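Local coordinates for flavoredoxin (Methanosarcina acetivorans, PDB 3BNK), which binds flavin mononucleotide and probably serves as an electron-transfer flavoprotein in this methanogenic archaeon, at residues P152-K156 and M157-L161. Numbering follows the deposited sequence.
Sequences PDIKK and MDPLL
Met157 N donates to Asp153 O across 3.1 Å, and the next amide, Asp158 N, reaches Ile154 O at 2.9 Å. These two i to i+4 bonds define a single helical turn, and Asp158 ends it: with phi/psi of 46/58° it leaves helical geometry and turns the chain into the extended run at Pro159-Leu161. Asp153 is the N-cap. Its OD2 accepts from Lys156 N at 2.9 Å, met on the anti side of the carboxylate, while its carbonyl receives the Met157 amide, so a side-chain and a backbone oxygen of the same residue each accept an amide of the first turn.

In the fold, this short helix links strand 151-152 to strand 160-163 of the antiparallel sheet in the flavin reductase-like domain. Pro159 lies about 12 Å from the bound flavin mononucleotide, side chain to ligand, consistent with structural packing away from the cofactor.

The Met157 side chain folds back over the start of the turn: CG stands 3.2 Å from Asp153 O, and SD lies 3.7 Å from Pro152 CB. Met157 and Pro152 are both packed on by Tyr14 of the second subunit; in place of the methionine, an alanine here would probably open a gap beside the Pro152 ring and at the subunit interface. At the far end of the turn, Pro159 meets Ile154 from the start of the helix, the side chains crossing at about a right angle, with Ile154 CG1 3.7 Å from Pro159 CG; CG1 is anti to the backbone N (chi1 -155°), which brings this branch against the proline ring. Val172 of strand 168-178 touches both residues, and Asp158 OD1 is hydrogen-bonded to Ser74 OG.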
ATOM      1  N   PRO B 152       8.233 -10.974  11.271  1.00 24.78           N
ATOM      2  CA  PRO B 152       8.289 -11.415   9.873  1.00 23.62           C
ATOM      3  C   PRO B 152       9.550 -10.959   9.125  1.00 22.61           C
ATOM      4  O   PRO B 152      10.009  -9.823   9.291  1.00 22.10           O
ATOM      5  CB  PRO B 152       7.036 -10.781   9.262  1.00 24.05           C
ATOM      6  CG  PRO B 152       6.063 -10.714  10.431  1.00 23.88           C
ATOM      7  CD  PRO B 152       6.908 -10.418  11.625  1.00 24.17           C
ATOM      8  N   ASP B 153      10.108 -11.870   8.334  1.00 21.20           N
ATOM      9  CA  ASP B 153      11.235 -11.575   7.469  1.00 20.24           C
ATOM     10  C   ASP B 153      10.760 -11.705   6.029  1.00 18.84           C
ATOM     11  O   ASP B 153      10.317 -12.767   5.618  1.00 18.12           O
ATOM     12  CB  ASP B 153      12.390 -12.552   7.718  1.00 20.97           C
ATOM     13  CG  ASP B 153      13.507 -12.388   6.707  1.00 22.40           C
ATOM     14  OD1 ASP B 153      14.262 -11.397   6.806  1.00 25.55           O
ATOM     15  OD2 ASP B 153      13.605 -13.219   5.787  1.00 22.46           O
ATOM     16  N   ILE B 154      10.866 -10.633   5.254  1.00 18.44           N
ATOM     17  CA  ILE B 154      10.294 -10.644   3.901  1.00 17.96           C
ATOM     18  C   ILE B 154      10.864 -11.710   2.941  1.00 17.87           C
ATOM     19  O   ILE B 154      10.132 -12.236   2.091  1.00 17.73           O
ATOM     20  CB  ILE B 154      10.244  -9.236   3.262  1.00 18.12           C
ATOM     21  CG1 ILE B 154       9.135  -9.190   2.194  1.00 17.67           C
ATOM     22  CG2 ILE B 154      11.632  -8.816   2.715  1.00 17.48           C
ATOM     23  CD1 ILE B 154       8.887  -7.792   1.580  1.00 17.52           C
ATOM     24  N   LYS B 155      12.151 -12.036   3.083  1.00 17.97           N
ATOM     25  CA  LYS B 155      12.786 -13.023   2.194  1.00 18.68           C
ATOM     26  C   LYS B 155      12.308 -14.449   2.498  1.00 18.96           C
ATOM     27  O   LYS B 155      12.139 -15.262   1.583  1.00 19.30           O
ATOM     28  CB  LYS B 155      14.320 -12.928   2.250  1.00 18.70           C
ATOM     29  CG  LYS B 155      14.911 -11.608   1.772  1.00 19.51           C
ATOM     30  CD  LYS B 155      15.173 -11.605   0.268  1.00 24.03           C
ATOM     31  CE  LYS B 155      14.203 -10.736  -0.496  1.00 23.39           C
ATOM     32  NZ  LYS B 155      14.598 -10.667  -1.942  1.00 27.69           N
ATOM     33  N   LYS B 156      12.080 -14.741   3.780  1.00 19.01           N
ATOM     34  CA  LYS B 156      11.460 -15.989   4.187  1.00 19.47           C
ATOM     35  C   LYS B 156      10.028 -16.079   3.651  1.00 19.07           C
ATOM     36  O   LYS B 156       9.610 -17.123   3.154  1.00 19.40           O
ATOM     37  CB  LYS B 156      11.471 -16.120   5.708  1.00 19.65           C
ATOM     38  CG  LYS B 156      12.765 -16.707   6.289  1.00 22.11           C
ATOM     39  CD  LYS B 156      12.830 -16.468   7.806  1.00 23.85           C
ATOM     40  CE  LYS B 156      13.876 -17.361   8.487  1.00 27.60           C
ATOM     41  NZ  LYS B 156      13.713 -17.389   9.995  1.00 28.01           N
ATOM     42  N   MET B 157       9.294 -14.970   3.748  1.00 18.44           N
ATOM     43  CA  MET B 157       7.900 -14.893   3.293  1.00 17.67           C
ATOM     44  C   MET B 157       7.748 -15.096   1.792  1.00 17.41           C
ATOM     45  O   MET B 157       6.782 -15.722   1.348  1.00 16.94           O
ATOM     46  CB  MET B 157       7.287 -13.551   3.693  1.00 17.18           C
ATOM     47  CG  MET B 157       7.189 -13.369   5.203  1.00 17.54           C
ATOM     48  SD  MET B 157       6.541 -11.781   5.719  1.00 17.17           S
ATOM     49  CE  MET B 157       5.000 -11.707   4.810  1.00 17.11           C
ATOM     50  N   ASP B 158       8.708 -14.566   1.032  1.00 17.29           N
ATOM     51  CA  ASP B 158       8.674 -14.559  -0.438  1.00 17.59           C
ATOM     52  C   ASP B 158       7.298 -14.125  -0.996  1.00 17.52           C
ATOM     53  O   ASP B 158       6.657 -14.880  -1.757  1.00 17.10           O
ATOM     54  CB  ASP B 158       9.119 -15.922  -1.009  1.00 17.79           C
ATOM     55  CG  ASP B 158       9.273 -15.913  -2.529  1.00 18.82           C
ATOM     56  OD1 ASP B 158       8.842 -16.905  -3.170  1.00 19.94           O
ATOM     57  OD2 ASP B 158       9.815 -14.932  -3.086  1.00 19.83           O
ATOM     58  N   PRO B 159       6.842 -12.904  -0.624  1.00 17.40           N
ATOM     59  CA  PRO B 159       5.523 -12.470  -1.078  1.00 17.38           C
ATOM     60  C   PRO B 159       5.533 -11.994  -2.527  1.00 17.90           C
ATOM     61  O   PRO B 159       6.606 -11.717  -3.101  1.00 17.51           O
ATOM     62  CB  PRO B 159       5.221 -11.284  -0.161  1.00 17.07           C
ATOM     63  CG  PRO B 159       6.538 -10.667   0.067  1.00 17.29           C
ATOM     64  CD  PRO B 159       7.489 -11.861   0.196  1.00 17.24           C
ATOM     65  N   LEU B 160       4.336 -11.893  -3.097  1.00 17.81           N
ATOM     66  CA  LEU B 160       4.160 -11.344  -4.444  1.00 17.81           C
ATOM     67  C   LEU B 160       3.882  -9.839  -4.428  1.00 17.37           C
ATOM     68  O   LEU B 160       3.462  -9.286  -3.416  1.00 17.61           O
ATOM     69  CB  LEU B 160       3.034 -12.087  -5.166  1.00 17.79           C
ATOM     70  CG  LEU B 160       3.350 -13.543  -5.485  1.00 18.37           C
ATOM     71  CD1 LEU B 160       2.054 -14.320  -5.736  1.00 16.01           C
ATOM     72  CD2 LEU B 160       4.339 -13.615  -6.671  1.00 17.33           C
ATOM     73  N   LEU B 161       4.169  -9.205  -5.562  1.00 17.63           N
ATOM     74  CA  LEU B 161       3.935  -7.786  -5.841  1.00 17.45           C
ATOM     75  C   LEU B 161       3.120  -7.695  -7.118  1.00 17.67           C
ATOM     76  O   LEU B 161       3.131  -8.614  -7.948  1.00 17.03           O
ATOM     77  CB  LEU B 161       5.250  -7.017  -6.050  1.00 17.26           C
ATOM     78  CG  LEU B 161       6.350  -7.182  -5.006  1.00 17.95           C
ATOM     79  CD1 LEU B 161       7.649  -6.569  -5.491  1.00 19.06           C
ATOM     80  CD2 LEU B 161       5.939  -6.577  -3.661  1.00 18.27           C
TER